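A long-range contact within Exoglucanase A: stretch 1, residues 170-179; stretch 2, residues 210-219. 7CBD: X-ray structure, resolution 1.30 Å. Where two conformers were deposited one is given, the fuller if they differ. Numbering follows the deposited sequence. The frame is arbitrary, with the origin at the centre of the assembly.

Stretch 1 (170-179) YRQGVKYALD
Stretch 2, residues 210-219: TLFAEVAKST

Stretch 1 is helical throughout, in a helix that continues beyond both ends of 170-179, and stretch 2 is helical up to its last residues; their N-to-C directions are 54° apart (signed crossing angle -54°), with the axes 9.4 Å apart at closest approach. The nearest CA pair is Lys-175 and Thr-219, CA to CA 5.6 Å. The two stretches bury 446 Å², both sides summed. Arg-171 covers the most surface. Its CA-to-CB bond points sideways, but an extended chain (chi1 m, chi2 and chi3 t, chi4 -96°) carries the guanidinium across to Glu-214 (m, t, chi3 8°), whose OE1 lies near the guanidinium plane and accepts from both NH1 (3.0 Å) and NH2 (3.2 Å) in a salt bridge. Leu-211 CG covers one guanidinium face. Val-215 (t) points toward the first helix and forms the apolar centre: its CG1 lies 3.9 Å from Val-174 CG1 (Val-174 is t) and 4.1 Å from Leu-178 CD1 (Leu-178 is m, t). Thr-219 (p; phi/psi -80/163) leaves helical geometry; its CG2 packs 3.9 Å from Leu-178 CD1, while its OG1 donates to Ala-216 O (2.7 Å). Beside it Lys-175 (t, t, t, p) directs NZ to Ser-218 O (2.8 Å), a hydrogen bond to a backbone carbonyl, and to Asp-179 OD2 (2.8 Å), a salt bridge one turn on within its own helix. A water donates to Arg-171 O (2.9 Å) and Ser-218 OG (2.8 Å), bridging the two stretches.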

ATOM      1  N   TYR A 170      17.825  -7.890   1.576  1.00  7.94           N
ATOM      2  CA  TYR A 170      16.381  -8.080   1.664  1.00  7.66           C
ATOM      3  C   TYR A 170      16.066  -9.406   2.336  1.00  8.10           C
ATOM      4  O   TYR A 170      15.206  -9.477   3.218  1.00  8.50           O
ATOM      5  CB  TYR A 170      15.734  -8.045   0.279  1.00  8.32           C
ATOM      6  CG  TYR A 170      15.654  -6.703  -0.419  1.00  7.45           C
ATOM      7  CD1 TYR A 170      14.985  -6.596  -1.628  1.00  7.08           C
ATOM      8  CD2 TYR A 170      16.241  -5.551   0.107  1.00  7.30           C
ATOM      9  CE1 TYR A 170      14.902  -5.397  -2.310  1.00  6.70           C
ATOM     10  CE2 TYR A 170      16.156  -4.323  -0.568  1.00  6.54           C
ATOM     11  CZ  TYR A 170      15.493  -4.265  -1.784  1.00  5.98           C
ATOM     12  OH  TYR A 170      15.407  -3.086  -2.497  1.00  6.73           O
ATOM     13  N   ARG A 171      16.764 -10.472   1.944  1.00  8.20           N
ATOM     14  CA  ARG A 171      16.497 -11.775   2.539  1.00  9.19           C
ATOM     15  C   ARG A 171      16.826 -11.778   4.030  1.00  9.31           C
ATOM     16  O   ARG A 171      16.028 -12.232   4.855  1.00  9.31           O
ATOM     17  CB  ARG A 171      17.284 -12.853   1.801  1.00 10.72           C
ATOM     18  CG  ARG A 171      16.732 -13.198   0.428  1.00 11.27           C
ATOM     19  CD  ARG A 171      17.569 -14.320  -0.147  1.00 12.21           C
ATOM     20  NE  ARG A 171      17.177 -14.757  -1.482  1.00 13.53           N
ATOM     21  CZ  ARG A 171      16.381 -15.794  -1.723  1.00 13.77           C
ATOM     22  NH1 ARG A 171      15.849 -16.481  -0.718  1.00 14.64           N
ATOM     23  NH2 ARG A 171      16.110 -16.142  -2.973  1.00 14.38           N
ATOM     24  N   GLN A 172      18.001 -11.261   4.395  0.65  8.50           N
ATOM     25  CA  GLN A 172      18.407 -11.303   5.797  0.65  9.02           C
ATOM     26  C   GLN A 172      17.642 -10.280   6.629  0.65  8.97           C
ATOM     27  O   GLN A 172      17.310 -10.543   7.793  0.65  9.40           O
ATOM     28  CB  GLN A 172      19.917 -11.106   5.911  0.65 11.70           C
ATOM     29  CG  GLN A 172      20.716 -12.206   5.212  0.65 14.11           C
ATOM     30  CD  GLN A 172      22.187 -11.883   5.073  0.65 16.63           C
ATOM     31  OE1 GLN A 172      22.764 -11.187   5.908  0.65 17.06           O
ATOM     32  NE2 GLN A 172      22.807 -12.394   4.012  0.65 18.46           N
ATOM     33  N   GLY A 173      17.340  -9.118   6.045  1.00  7.97           N
ATOM     34  CA  GLY A 173      16.607  -8.104   6.778  1.00  7.29           C
ATOM     35  C   GLY A 173      15.168  -8.497   7.024  1.00  6.45           C
ATOM     36  O   GLY A 173      14.647  -8.305   8.126  1.00  7.48           O
ATOM     37  N   VAL A 174      14.504  -9.061   6.010  1.00  6.07           N
ATOM     38  CA  VAL A 174      13.134  -9.516   6.217  1.00  6.16           C
ATOM     39  C   VAL A 174      13.098 -10.665   7.220  1.00  5.62           C
ATOM     40  O   VAL A 174      12.216 -10.717   8.083  1.00  6.72           O
ATOM     41  CB  VAL A 174      12.434  -9.853   4.885  1.00  6.28           C
ATOM     42  CG1 VAL A 174      11.076 -10.505   5.147  1.00  5.87           C
ATOM     43  CG2 VAL A 174      12.252  -8.599   4.054  1.00  6.59           C
ATOM     44  N   LYS A 175      14.060 -11.597   7.142  1.00  6.38           N
ATOM     45  CA  LYS A 175      14.139 -12.653   8.151  1.00  7.18           C
ATOM     46  C   LYS A 175      14.236 -12.063   9.555  1.00  7.33           C
ATOM     47  O   LYS A 175      13.540 -12.505  10.478  1.00  7.21           O
ATOM     48  CB  LYS A 175      15.328 -13.581   7.882  1.00  8.31           C
ATOM     49  CG  LYS A 175      15.638 -14.504   9.065  1.00  9.61           C
ATOM     50  CD  LYS A 175      16.841 -15.403   8.845  1.00 11.46           C
ATOM     51  CE  LYS A 175      17.405 -15.932  10.183  1.00 11.98           C
ATOM     52  NZ  LYS A 175      16.442 -16.761  10.989  1.00 12.21           N
ATOM     53  N   TYR A 176      15.098 -11.060   9.733  1.00  6.98           N
ATOM     54  CA  TYR A 176      15.287 -10.471  11.055  1.00  7.47           C
ATOM     55  C   TYR A 176      14.015  -9.785  11.537  1.00  7.69           C
ATOM     56  O   TYR A 176      13.613  -9.943  12.695  1.00  7.81           O
ATOM     57  CB  TYR A 176      16.451  -9.485  11.011  1.00  7.42           C
ATOM     58  CG  TYR A 176      16.910  -9.028  12.376  1.00  7.75           C
ATOM     59  CD1 TYR A 176      17.792  -9.798  13.126  1.00  8.68           C
ATOM     60  CD2 TYR A 176      16.451  -7.833  12.921  1.00  7.84           C
ATOM     61  CE1 TYR A 176      18.218  -9.378  14.373  1.00  9.51           C
ATOM     62  CE2 TYR A 176      16.870  -7.408  14.170  1.00  7.89           C
ATOM     63  CZ  TYR A 176      17.747  -8.190  14.892  1.00  8.92           C
ATOM     64  OH  TYR A 176      18.166  -7.768  16.133  1.00 10.24           O
ATOM     65  N   ALA A 177      13.375  -9.004  10.660  1.00  7.07           N
ATOM     66  CA  ALA A 177      12.124  -8.345  11.011  1.00  6.63           C
ATOM     67  C   ALA A 177      11.083  -9.369  11.432  1.00  5.49           C
ATOM     68  O   ALA A 177      10.442  -9.227  12.481  1.00  6.78           O
ATOM     69  CB  ALA A 177      11.626  -7.520   9.826  1.00  7.67           C
ATOM     70  N   LEU A 178      10.922 -10.427  10.631  1.00  5.49           N
ATOM     71  CA  LEU A 178       9.937 -11.458  10.944  1.00  6.97           C
ATOM     72  C   LEU A 178      10.263 -12.164  12.254  1.00  6.85           C
ATOM     73  O   LEU A 178       9.368 -12.402  13.075  1.00  6.97           O
ATOM     74  CB  LEU A 178       9.851 -12.466   9.800  1.00  7.14           C
ATOM     75  CG  LEU A 178       9.221 -11.967   8.497  1.00  6.52           C
ATOM     76  CD1 LEU A 178       9.351 -13.043   7.444  1.00  7.22           C
ATOM     77  CD2 LEU A 178       7.763 -11.603   8.687  1.00  7.30           C
ATOM     78  N   ASP A 179      11.537 -12.506  12.474  1.00  6.83           N
ATOM     79  CA  ASP A 179      11.914 -13.196  13.705  1.00  7.34           C
ATOM     80  C   ASP A 179      11.603 -12.337  14.924  1.00  6.90           C
ATOM     81  O   ASP A 179      11.022 -12.815  15.910  1.00  7.81           O
ATOM     82  CB  ASP A 179      13.408 -13.544  13.693  1.00  7.97           C
ATOM     83  CG  ASP A 179      13.750 -14.753  12.823  1.00  7.51           C
ATOM     84  OD1 ASP A 179      12.848 -15.550  12.471  1.00  7.90           O
ATOM     85  OD2 ASP A 179      14.951 -14.913  12.507  1.00  8.61           O
ATOM     86  N   THR A 210       7.523 -18.857  -4.513  1.00  7.21           N
ATOM     87  CA  THR A 210       8.618 -19.714  -4.068  1.00  7.86           C
ATOM     88  C   THR A 210       9.595 -18.946  -3.187  1.00  7.44           C
ATOM     89  O   THR A 210      10.042 -19.454  -2.150  1.00  7.60           O
ATOM     90  CB  THR A 210       9.326 -20.297  -5.292  1.00  9.88           C
ATOM     91  OG1 THR A 210       8.382 -21.069  -6.036  1.00 11.03           O
ATOM     92  CG2 THR A 210      10.517 -21.166  -4.883  1.00 11.20           C
ATOM     93  N   LEU A 211       9.936 -17.716  -3.573  0.54  7.41           N
ATOM     94  CA  LEU A 211      10.864 -16.929  -2.765  0.54  7.01           C
ATOM     95  C   LEU A 211      10.272 -16.595  -1.400  0.54  6.39           C
ATOM     96  O   LEU A 211      10.983 -16.611  -0.390  0.54  7.37           O
ATOM     97  CB  LEU A 211      11.276 -15.662  -3.512  0.54  9.00           C
ATOM     98  CG  LEU A 211      12.392 -14.849  -2.853  0.54 11.60           C
ATOM     99  CD1 LEU A 211      13.318 -14.285  -3.928  0.54 12.46           C
ATOM    100  CD2 LEU A 211      11.835 -13.740  -1.992  0.54 12.95           C
ATOM    101  N   PHE A 212       8.975 -16.277  -1.344  1.00  6.18           N
ATOM    102  CA  PHE A 212       8.347 -16.042  -0.046  1.00  5.77           C
ATOM    103  C   PHE A 212       8.430 -17.276   0.844  1.00  6.02           C
ATOM    104  O   PHE A 212       8.671 -17.163   2.054  1.00  7.13           O
ATOM    105  CB  PHE A 212       6.891 -15.610  -0.238  1.00  5.79           C
ATOM    106  CG  PHE A 212       6.743 -14.207  -0.768  1.00  5.93           C
ATOM    107  CD1 PHE A 212       7.397 -13.146  -0.158  1.00  7.16           C
ATOM    108  CD2 PHE A 212       5.960 -13.950  -1.883  1.00  6.86           C
ATOM    109  CE1 PHE A 212       7.266 -11.855  -0.645  1.00  7.07           C
ATOM    110  CE2 PHE A 212       5.827 -12.657  -2.379  1.00  7.47           C
ATOM    111  CZ  PHE A 212       6.477 -11.606  -1.751  1.00  7.12           C
ATOM    112  N   ALA A 213       8.242 -18.464   0.264  1.00  6.58           N
ATOM    113  CA  ALA A 213       8.365 -19.686   1.053  1.00  6.47           C
ATOM    114  C   ALA A 213       9.791 -19.885   1.552  1.00  6.38           C
ATOM    115  O   ALA A 213       9.996 -20.315   2.692  1.00  7.72           O
ATOM    116  CB  ALA A 213       7.887 -20.894   0.251  1.00  7.17           C
ATOM    117  N   GLU A 214      10.792 -19.588   0.714  1.00  7.29           N
ATOM    118  CA  GLU A 214      12.178 -19.680   1.168  1.00  7.43           C
ATOM    119  C   GLU A 214      12.420 -18.754   2.350  1.00  7.59           C
ATOM    120  O   GLU A 214      13.078 -19.133   3.328  1.00  8.06           O
ATOM    121  CB  GLU A 214      13.131 -19.313   0.036  1.00  8.61           C
ATOM    122  CG  GLU A 214      13.142 -20.302  -1.097  1.00 10.09           C
ATOM    123  CD  GLU A 214      14.031 -19.863  -2.245  1.00 11.71           C
ATOM    124  OE1 GLU A 214      14.753 -18.852  -2.093  1.00 13.21           O
ATOM    125  OE2 GLU A 214      14.003 -20.528  -3.300  1.00 12.90           O
ATOM    126  N   VAL A 215      11.916 -17.526   2.266  1.00  8.01           N
ATOM    127  CA  VAL A 215      12.078 -16.588   3.368  1.00  7.35           C
ATOM    128  C   VAL A 215      11.407 -17.126   4.628  1.00  7.32           C
ATOM    129  O   VAL A 215      12.001 -17.131   5.713  1.00  7.99           O
ATOM    130  CB  VAL A 215      11.566 -15.194   2.972  1.00  7.60           C
ATOM    131  CG1 VAL A 215      11.516 -14.270   4.188  1.00  8.78           C
ATOM    132  CG2 VAL A 215      12.455 -14.621   1.870  1.00  9.57           C
ATOM    133  N   ALA A 216      10.178 -17.631   4.496  1.00  7.60           N
ATOM    134  CA  ALA A 216       9.503 -18.234   5.644  1.00  7.38           C
ATOM    135  C   ALA A 216      10.355 -19.331   6.281  1.00  7.37           C
ATOM    136  O   ALA A 216      10.553 -19.359   7.503  1.00  7.36           O
ATOM    137  CB  ALA A 216       8.145 -18.787   5.212  1.00  8.11           C
ATOM    138  N   LYS A 217      10.871 -20.250   5.461  1.00  7.08           N
ATOM    139  CA  LYS A 217      11.633 -21.375   5.987  1.00  8.33           C
ATOM    140  C   LYS A 217      12.951 -20.945   6.625  1.00  8.12           C
ATOM    141  O   LYS A 217      13.507 -21.700   7.431  1.00  9.37           O
ATOM    142  CB  LYS A 217      11.840 -22.430   4.899  1.00  9.65           C
ATOM    143  CG  LYS A 217      10.557 -23.175   4.558  1.00 11.65           C
ATOM    144  CD  LYS A 217      10.753 -24.208   3.462  1.00 14.06           C
ATOM    145  CE  LYS A 217      10.897 -23.554   2.107  1.00 15.05           C
ATOM    146  NZ  LYS A 217      10.786 -24.563   1.022  1.00 15.76           N
ATOM    147  N   SER A 218      13.451 -19.745   6.303  1.00  8.37           N
ATOM    148  CA  SER A 218      14.668 -19.225   6.920  1.00  8.06           C
ATOM    149  C   SER A 218      14.429 -18.634   8.305  1.00  8.26           C
ATOM    150  O   SER A 218      15.396 -18.418   9.041  1.00  8.74           O
ATOM    151  CB  SER A 218      15.315 -18.156   6.033  1.00  8.40           C
ATOM    152  OG  SER A 218      14.629 -16.910   6.142  1.00  8.87           O
ATOM    153  N   THR A 219      13.183 -18.354   8.672  1.00  6.57           N
ATOM    154  CA  THR A 219      12.907 -17.772   9.978  1.00  6.37           C
ATOM    155  C   THR A 219      12.931 -18.856  11.057  1.00  6.62           C
ATOM    156  O   THR A 219      12.842 -20.053  10.774  1.00  7.73           O
ATOM    157  CB  THR A 219      11.551 -17.051   9.982  1.00  6.56           C
ATOM    158  OG1 THR A 219      10.494 -18.015   9.879  1.00  6.48           O
ATOM    159  CG2 THR A 219      11.451 -16.038   8.839  1.00  8.10           C
TER
HETATM  160  O   HOH W   1      15.752 -15.059   4.400  1.00 13.63           O